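Local coordinates for protein 5-ketofructose reductase (PDB 7COL) that probably reduces 5-ketofructose to fructose with NADPH as hydride donor, on a two-domain scaffold related to shikimate dehydrogenase, at residues 128-133 and 152-157; 160-165 and 176-181. All coordinates share one frame; numbering follows the deposited sequence.

Contact 1 (128-133 and 152-157); sequences VILGAG and TIVNRD. With NDP (NADPH dihydro-nicotinamide-adenine-dinucleotide phosphate), chain C.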
loop_
_atom_site.group_PDB
_atom_site.type_symbol
_atom_site.label_atom_id
_atom_site.label_comp_id
_atom_site.label_asym_id
_atom_site.label_seq_id
_atom_site.Cartn_x
_atom_site.Cartn_y
_atom_site.Cartn_z
ATOM N N VAL A 128 11.618 -38.920 -0.691
ATOM C CA VAL A 128 10.325 -39.269 -0.086
ATOM C C VAL A 128 9.690 -38.011 0.515
ATOM O O VAL A 128 10.351 -37.250 1.214
ATOM C CB VAL A 128 10.422 -40.418 0.961
ATOM C CG1 VAL A 128 9.080 -40.677 1.646
ATOM C CG2 VAL A 128 10.894 -41.713 0.304
ATOM N N ILE A 129 8.409 -37.808 0.209
ATOM C CA ILE A 129 7.613 -36.708 0.755
ATOM C C ILE A 129 6.483 -37.322 1.558
ATOM O O ILE A 129 5.754 -38.182 1.056
ATOM C CB ILE A 129 7.008 -35.798 -0.344
ATOM C CG1 ILE A 129 8.105 -35.154 -1.202
ATOM C CG2 ILE A 129 6.112 -34.732 0.281
ATOM C CD1 ILE A 129 7.596 -34.589 -2.509
ATOM N N LEU A 130 6.361 -36.894 2.811
ATOM C CA LEU A 130 5.234 -37.282 3.645
ATOM C C LEU A 130 4.118 -36.255 3.469
ATOM O O LEU A 130 4.317 -35.074 3.722
ATOM C CB LEU A 130 5.672 -37.393 5.118
ATOM C CG LEU A 130 6.889 -38.266 5.445
ATOM C CD1 LEU A 130 7.379 -38.009 6.870
ATOM C CD2 LEU A 130 6.620 -39.757 5.189
ATOM N N GLY A 131 2.958 -36.725 3.013
ATOM C CA GLY A 131 1.792 -35.887 2.782
ATOM C C GLY A 131 1.506 -35.781 1.302
ATOM O O GLY A 131 2.386 -36.038 0.474
ATOM N N ALA A 132 0.270 -35.416 0.980
ATOM C CA ALA A 132 -0.188 -35.252 -0.396
ATOM C C ALA A 132 -1.148 -34.063 -0.550
ATOM O O ALA A 132 -2.079 -34.087 -1.360
ATOM C CB ALA A 132 -0.818 -36.545 -0.908
ATOM N N GLY A 133 -0.919 -33.017 0.235
ATOM C CA GLY A 133 -1.680 -31.781 0.098
ATOM C C GLY A 133 -0.990 -30.819 -0.833
ATOM O O GLY A 133 -0.090 -31.203 -1.592
ATOM N N THR A 152 8.857 -40.368 -4.117
ATOM C CA THR A 152 7.813 -41.161 -3.471
ATOM C C THR A 152 6.934 -40.309 -2.560
ATOM O O THR A 152 7.430 -39.610 -1.680
ATOM C CB THR A 152 8.420 -42.375 -2.739
ATOM O OG1 THR A 152 9.159 -43.155 -3.689
ATOM C CG2 THR A 152 7.347 -43.238 -2.118
ATOM N N ILE A 153 5.624 -40.380 -2.784
ATOM C CA ILE A 153 4.643 -39.595 -2.022
ATOM C C ILE A 153 3.933 -40.546 -1.064
ATOM O O ILE A 153 3.309 -41.518 -1.498
ATOM C CB ILE A 153 3.592 -38.891 -2.936
ATOM C CG1 ILE A 153 4.255 -38.016 -4.002
ATOM C CG2 ILE A 153 2.624 -38.038 -2.117
ATOM C CD1 ILE A 153 4.413 -38.692 -5.349
ATOM N N VAL A 154 4.036 -40.264 0.234
ATOM C CA VAL A 154 3.449 -41.130 1.259
ATOM C C VAL A 154 2.303 -40.387 1.935
ATOM O O VAL A 154 2.473 -39.277 2.448
ATOM C CB VAL A 154 4.503 -41.621 2.276
ATOM C CG1 VAL A 154 3.915 -42.691 3.197
ATOM C CG2 VAL A 154 5.734 -42.165 1.551
ATOM N N ASN A 155 1.124 -41.000 1.897
ATOM C CA ASN A 155 -0.088 -40.383 2.431
ATOM C C ASN A 155 -1.025 -41.392 3.043
ATOM O O ASN A 155 -1.099 -42.543 2.597
ATOM C CB ASN A 155 -0.812 -39.587 1.351
ATOM C CG ASN A 155 -1.655 -38.466 1.921
ATOM O OD1 ASN A 155 -1.153 -37.607 2.643
ATOM N ND2 ASN A 155 -2.941 -38.450 1.569
ATOM N N ARG A 156 -1.707 -40.951 4.095
ATOM C CA ARG A 156 -2.762 -41.718 4.771
ATOM C C ARG A 156 -3.860 -42.084 3.769
ATOM O O ARG A 156 -4.215 -43.263 3.641
ATOM C CB ARG A 156 -3.284 -40.904 5.965
ATOM C CG ARG A 156 -4.559 -41.385 6.642
ATOM C CD ARG A 156 -5.398 -40.177 7.035
ATOM N NE ARG A 156 -4.942 -39.542 8.268
ATOM C CZ ARG A 156 -4.916 -38.227 8.496
ATOM N NH1 ARG A 156 -5.294 -37.348 7.576
ATOM N NH2 ARG A 156 -4.496 -37.784 9.665
ATOM N N ASP A 157 -4.359 -41.077 3.046
ATOM C CA ASP A 157 -5.258 -41.278 1.900
ATOM C C ASP A 157 -4.412 -41.540 0.647
ATOM O O ASP A 157 -3.984 -40.603 -0.029
ATOM C CB ASP A 157 -6.176 -40.055 1.725
ATOM C CG ASP A 157 -7.162 -40.179 0.542
ATOM O OD1 ASP A 157 -7.243 -41.224 -0.138
ATOM O OD2 ASP A 157 -7.883 -39.192 0.299
HETATM P PA NDP C . -3.102 -29.527 3.268
HETATM O O1A NDP C . -4.294 -29.436 4.197
HETATM O O2A NDP C . -3.277 -29.217 1.799
HETATM O O5B NDP C . -2.475 -31.011 3.392
HETATM C C5B NDP C . -2.265 -31.604 4.675
HETATM C C4B NDP C . -1.498 -32.908 4.505
HETATM O O4B NDP C . -1.033 -33.347 5.781
HETATM C C3B NDP C . -2.379 -34.025 3.979
HETATM O O3B NDP C . -1.618 -34.840 3.080
HETATM C C2B NDP C . -2.730 -34.838 5.210
HETATM O O2B NDP C . -3.044 -36.202 4.922
HETATM C C1B NDP C . -1.475 -34.685 6.045
HETATM N N9A NDP C . -1.735 -34.887 7.487
HETATM C C8A NDP C . -2.208 -33.955 8.346
HETATM N N7A NDP C . -2.341 -34.468 9.593
HETATM C C5A NDP C . -1.931 -35.752 9.540
HETATM C C6A NDP C . -1.795 -36.878 10.496
HETATM N N6A NDP C . -2.141 -36.704 11.793
HETATM N N1A NDP C . -1.326 -38.076 10.040
HETATM C C2A NDP C . -0.974 -38.264 8.753
HETATM N N3A NDP C . -1.069 -37.280 7.829
HETATM C C4A NDP C . -1.530 -36.028 8.150
HETATM O O3 NDP C . -1.901 -28.634 3.879
HETATM P PN NDP C . -0.733 -27.995 2.957
HETATM O O1N NDP C . -1.286 -26.736 2.312
HETATM O O2N NDP C . -0.150 -29.085 2.099
HETATM O O5D NDP C . 0.394 -27.519 4.024
HETATM C C5D NDP C . 0.995 -28.410 4.967
HETATM C C4D NDP C . 1.886 -27.622 5.927
HETATM O O4D NDP C . 2.984 -27.039 5.218
HETATM C C3D NDP C . 1.152 -26.476 6.615
HETATM O O3D NDP C . 1.352 -26.625 8.023
HETATM C C2D NDP C . 1.779 -25.191 6.082
HETATM O O2D NDP C . 1.930 -24.223 7.123
HETATM C C1D NDP C . 3.136 -25.649 5.542
HETATM N N1N NDP C . 3.704 -24.901 4.398
HETATM C C2N NDP C . 4.937 -24.367 4.573
HETATM C C3N NDP C . 5.592 -23.648 3.559
HETATM C C7N NDP C . 6.970 -23.059 3.811
HETATM O O7N NDP C . 7.508 -22.340 2.961
HETATM N N7N NDP C . 7.596 -23.326 4.972
HETATM C C4N NDP C . 4.936 -23.513 2.321
HETATM C C5N NDP C . 3.666 -24.081 2.143
HETATM C C6N NDP C . 3.069 -24.779 3.202
HETATM P P2B NDP C . -4.472 -36.614 4.292
HETATM O O1X NDP C . -4.290 -36.311 2.823
HETATM O O2X NDP C . -4.598 -38.094 4.595
HETATM O O3X NDP C . -5.466 -35.725 5.000
#

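Contact 2 (160-165 and 176-181); sequences KAETIA and GEAQAW. With NDP (NADPH dihydro-nicotinamide-adenine-dinucleotide phosphate), chain C.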
loop_
_atom_site.group_PDB
_atom_site.type_symbol
_atom_site.label_atom_id
_atom_site.label_comp_id
_atom_site.label_asym_id
_atom_site.label_seq_id
_atom_site.Cartn_x
_atom_site.Cartn_y
_atom_site.Cartn_z
ATOM N N LYS A 160 -4.862 -39.737 -2.774
ATOM C CA LYS A 160 -4.300 -38.377 -2.849
ATOM C C LYS A 160 -2.828 -38.424 -3.261
ATOM O O LYS A 160 -2.368 -37.574 -4.015
ATOM C CB LYS A 160 -4.443 -37.640 -1.523
ATOM C CG LYS A 160 -5.799 -36.991 -1.322
ATOM C CD LYS A 160 -5.860 -36.232 -0.013
ATOM C CE LYS A 160 -5.302 -34.818 -0.141
ATOM N NZ LYS A 160 -5.086 -34.210 1.201
ATOM N N ALA A 161 -2.121 -39.447 -2.771
ATOM C CA ALA A 161 -0.722 -39.718 -3.098
ATOM C C ALA A 161 -0.555 -40.111 -4.562
ATOM O O ALA A 161 0.416 -39.697 -5.215
ATOM C CB ALA A 161 -0.180 -40.819 -2.193
ATOM N N GLU A 162 -1.512 -40.906 -5.053
ATOM C CA GLU A 162 -1.580 -41.387 -6.444
ATOM C C GLU A 162 -1.659 -40.232 -7.440
ATOM O O GLU A 162 -0.965 -40.233 -8.467
ATOM C CB GLU A 162 -2.811 -42.288 -6.620
ATOM C CG GLU A 162 -2.677 -43.371 -7.673
ATOM C CD GLU A 162 -2.210 -44.694 -7.091
ATOM O OE1 GLU A 162 -3.062 -45.574 -6.842
ATOM O OE2 GLU A 162 -0.989 -44.853 -6.875
ATOM N N THR A 163 -2.496 -39.248 -7.108
ATOM C CA THR A 163 -2.700 -38.046 -7.923
ATOM C C THR A 163 -1.361 -37.356 -8.192
ATOM O O THR A 163 -1.016 -37.105 -9.339
ATOM C CB THR A 163 -3.721 -37.111 -7.245
ATOM O OG1 THR A 163 -5.008 -37.751 -7.246
ATOM C CG2 THR A 163 -3.820 -35.743 -7.958
ATOM N N ILE A 164 -0.599 -37.083 -7.137
ATOM C CA ILE A 164 0.734 -36.480 -7.291
ATOM C C ILE A 164 1.719 -37.390 -8.032
ATOM O O ILE A 164 2.422 -36.903 -8.906
ATOM C CB ILE A 164 1.296 -35.952 -5.955
ATOM C CG1 ILE A 164 0.349 -34.878 -5.391
ATOM C CG2 ILE A 164 2.732 -35.425 -6.126
ATOM C CD1 ILE A 164 0.490 -34.622 -3.910
ATOM N N ALA A 165 1.746 -38.691 -7.722
ATOM C CA ALA A 165 2.631 -39.648 -8.429
ATOM C C ALA A 165 2.443 -39.661 -9.946
ATOM O O ALA A 165 3.422 -39.701 -10.720
ATOM C CB ALA A 165 2.456 -41.065 -7.876
ATOM N N GLY A 176 7.528 -41.055 -10.505
ATOM C CA GLY A 176 6.665 -40.856 -9.348
ATOM C C GLY A 176 6.100 -42.153 -8.814
ATOM O O GLY A 176 5.649 -42.998 -9.587
ATOM N N GLU A 177 6.125 -42.291 -7.487
ATOM C CA GLU A 177 5.576 -43.446 -6.777
ATOM C C GLU A 177 4.666 -42.979 -5.643
ATOM O O GLU A 177 4.934 -41.960 -4.990
ATOM C CB GLU A 177 6.704 -44.334 -6.230
ATOM C CG GLU A 177 6.280 -45.765 -5.893
ATOM C CD GLU A 177 7.364 -46.572 -5.192
ATOM O OE1 GLU A 177 8.552 -46.479 -5.573
ATOM O OE2 GLU A 177 7.027 -47.319 -4.252
ATOM N N ALA A 178 3.576 -43.721 -5.446
ATOM C CA ALA A 178 2.636 -43.494 -4.356
ATOM C C ALA A 178 2.663 -44.686 -3.412
ATOM O O ALA A 178 2.719 -45.839 -3.858
ATOM C CB ALA A 178 1.236 -43.286 -4.902
ATOM N N GLN A 179 2.648 -44.393 -2.114
ATOM C CA GLN A 179 2.586 -45.410 -1.054
ATOM C C GLN A 179 1.570 -45.051 0.026
ATOM O O GLN A 179 1.367 -43.867 0.346
ATOM C CB GLN A 179 3.955 -45.602 -0.404
ATOM C CG GLN A 179 4.918 -46.473 -1.190
ATOM C CD GLN A 179 6.222 -46.730 -0.452
ATOM O OE1 GLN A 179 6.267 -46.732 0.775
ATOM N NE2 GLN A 179 7.289 -46.961 -1.203
ATOM N N ALA A 180 0.940 -46.080 0.587
ATOM C CA ALA A 180 0.069 -45.918 1.760
ATOM C C ALA A 180 0.916 -45.680 3.016
ATOM O O ALA A 180 2.078 -46.104 3.074
ATOM C CB ALA A 180 -0.817 -47.142 1.935
ATOM N N TRP A 181 0.340 -45.004 4.009
ATOM C CA TRP A 181 1.034 -44.756 5.279
ATOM C C TRP A 181 0.633 -45.770 6.362
ATOM O O TRP A 181 -0.095 -45.442 7.303
ATOM C CB TRP A 181 0.833 -43.308 5.761
ATOM C CG TRP A 181 1.926 -42.813 6.693
ATOM C CD1 TRP A 181 2.762 -43.572 7.478
ATOM C CD2 TRP A 181 2.282 -41.451 6.946
ATOM N NE1 TRP A 181 3.606 -42.767 8.195
ATOM C CE2 TRP A 181 3.340 -41.460 7.886
ATOM C CE3 TRP A 181 1.813 -40.219 6.465
ATOM C CZ2 TRP A 181 3.943 -40.279 8.358
ATOM C CZ3 TRP A 181 2.405 -39.046 6.936
ATOM C CH2 TRP A 181 3.464 -39.087 7.876
HETATM P PA NDP C . -3.102 -29.527 3.268
HETATM O O1A NDP C . -4.294 -29.436 4.197
HETATM O O2A NDP C . -3.277 -29.217 1.799
HETATM O O5B NDP C . -2.475 -31.011 3.392
HETATM C C5B NDP C . -2.265 -31.604 4.675
HETATM C C4B NDP C . -1.498 -32.908 4.505
HETATM O O4B NDP C . -1.033 -33.347 5.781
HETATM C C3B NDP C . -2.379 -34.025 3.979
HETATM O O3B NDP C . -1.618 -34.840 3.080
HETATM C C2B NDP C . -2.730 -34.838 5.210
HETATM O O2B NDP C . -3.044 -36.202 4.922
HETATM C C1B NDP C . -1.475 -34.685 6.045
HETATM N N9A NDP C . -1.735 -34.887 7.487
HETATM C C8A NDP C . -2.208 -33.955 8.346
HETATM N N7A NDP C . -2.341 -34.468 9.593
HETATM C C5A NDP C . -1.931 -35.752 9.540
HETATM C C6A NDP C . -1.795 -36.878 10.496
HETATM N N6A NDP C . -2.141 -36.704 11.793
HETATM N N1A NDP C . -1.326 -38.076 10.040
HETATM C C2A NDP C . -0.974 -38.264 8.753
HETATM N N3A NDP C . -1.069 -37.280 7.829
HETATM C C4A NDP C . -1.530 -36.028 8.150
HETATM O O3 NDP C . -1.901 -28.634 3.879
HETATM P PN NDP C . -0.733 -27.995 2.957
HETATM O O1N NDP C . -1.286 -26.736 2.312
HETATM O O2N NDP C . -0.150 -29.085 2.099
HETATM O O5D NDP C . 0.394 -27.519 4.024
HETATM C C5D NDP C . 0.995 -28.410 4.967
HETATM C C4D NDP C . 1.886 -27.622 5.927
HETATM O O4D NDP C . 2.984 -27.039 5.218
HETATM C C3D NDP C . 1.152 -26.476 6.615
HETATM O O3D NDP C . 1.352 -26.625 8.023
HETATM C C2D NDP C . 1.779 -25.191 6.082
HETATM O O2D NDP C . 1.930 -24.223 7.123
HETATM C C1D NDP C . 3.136 -25.649 5.542
HETATM N N1N NDP C . 3.704 -24.901 4.398
HETATM C C2N NDP C . 4.937 -24.367 4.573
HETATM C C3N NDP C . 5.592 -23.648 3.559
HETATM C C7N NDP C . 6.970 -23.059 3.811
HETATM O O7N NDP C . 7.508 -22.340 2.961
HETATM N N7N NDP C . 7.596 -23.326 4.972
HETATM C C4N NDP C . 4.936 -23.513 2.321
HETATM C C5N NDP C . 3.666 -24.081 2.143
HETATM C C6N NDP C . 3.069 -24.779 3.202
HETATM P P2B NDP C . -4.472 -36.614 4.292
HETATM O O1X NDP C . -4.290 -36.311 2.823
HETATM O O2X NDP C . -4.598 -38.094 4.595
HETATM O O3X NDP C . -5.466 -35.725 5.000
#

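Contact 1 (128-133 and 152-157)
The methyl of Ala132 lies over one face of the Asn155 amide, CB almost directly above CG at 3.5 Å, while its polar atoms serve the adenosine ribose and its phosphate. Asn155 OD1 accepts a hydrogen bond from NDP O3B at 2.8 Å, and Asn155 ND2 donates to NDP O1X at 2.8 Å. A second donation from ND2, to the carbonyl O of Asp157 in the plane of the amide, fixes which end of the group is nitrogen. With chi1 at -154°, CG stands roughly anti to the backbone N, and this directs the amide to the cofactor. Ala132 N completes the grip on the ribose by donating to NDP O3B at 2.9 Å with an N-H...O angle of 177°. The Arg156 guanidinium has the adenine atom C2A 3.6 Å above one face, offset toward the rim, and its NH1 is 3.0 Å from NDP O3X.

These groups lie just beyond the C-terminal ends of two parallel strands, 128-130 and 152-155, whose short axes diverge by 23° and are joined by near-linear bonds from Ile129 N to Thr152 O, Val154 N to Ile129 O and Gly131 N to Val154 O. On one face Val128 CG1 packs on Val154 CG2 at 3.7 Å; on the other Ile129 meets helix 134-145. Gly131, in the apparent GxGxxA turn of a Rossmann fold, has backbone angles that would jam a CB against the carbonyl O of Leu130, and a CB on Gly133 would strike NDP O5B. O3B thus both donates and accepts, and the phosphate meets an amide N-H and a guanidinium instead of an acidic side chain, chemistry consistent with recognition of NADPH.

Contact 2 (160-165 and 176-181)
Ala161 and Ala165 press their methyls onto Ala178 where helix 158-171 covers strand 175-180, within the beta-alpha-beta crossover from strand 150-155 to the edge strand of the Rossmann sheet. The short helix and strand axes pass 6.8 Å apart at 174°, so the two run almost antiparallel. At the start of the segment Lys160 turns to the cofactor: its chain, bent at chi3 (85°), brings NZ to 2.8 Å from NDP O1X in a hydrogen bond. A methionine here, lacking the ammonium group, would probably leave the phosphate oxygen without this bond and the negative charge of the phosphate less well balanced. Next comes Ala161, whose CB is 3.9 Å from Ala178 CB.

Glu162 begins by pointing away from the strand, but the bend at chi2 (94°) folds the carboxylate back until OE2 lies 3.4 Å from Ala178 CB. Ile164 serves another surface, packing on Ile153 and Ala132. One helical turn after Ala161, Ala165 closes the other flank of Ala178, CB to CB 3.9 Å, and its methyl also rests against the strand backbone, 3.7 Å from Glu177 C. The small residues on both sides are consistent with so close an approach. Gly176 fits the same logic, since a CB there would come within 2.3 Å of Ala165 O. On the strand's far face, Gln179 NE2 donates to Glu177 OE2 at 3.1 Å, reaching that oxygen from above the carboxylate plane.

Contacts 1 and 2 follow one another along the chain as successive beta-alpha-beta units, with centres about 6 Å apart, and share one parallel sheet. Strand 150-155 belongs to contact 1 and borders strand 175-180 of contact 2; Ile153 N lies 2.8 Å from Glu177 O and Ile153 O 3.0 Å from Gln179 N, both probable hydrogen bonds. The two contacts converge on the adenosine 2'-phosphate, where Asn155 of contact 1 and Lys160 of contact 2 hold the same oxygen, O1X. Lys160 reaches it past Ala132 and Asn155: its CB is 3.5 Å from Asn155 ND2, and its CE 3.5 Å from Ala132 O.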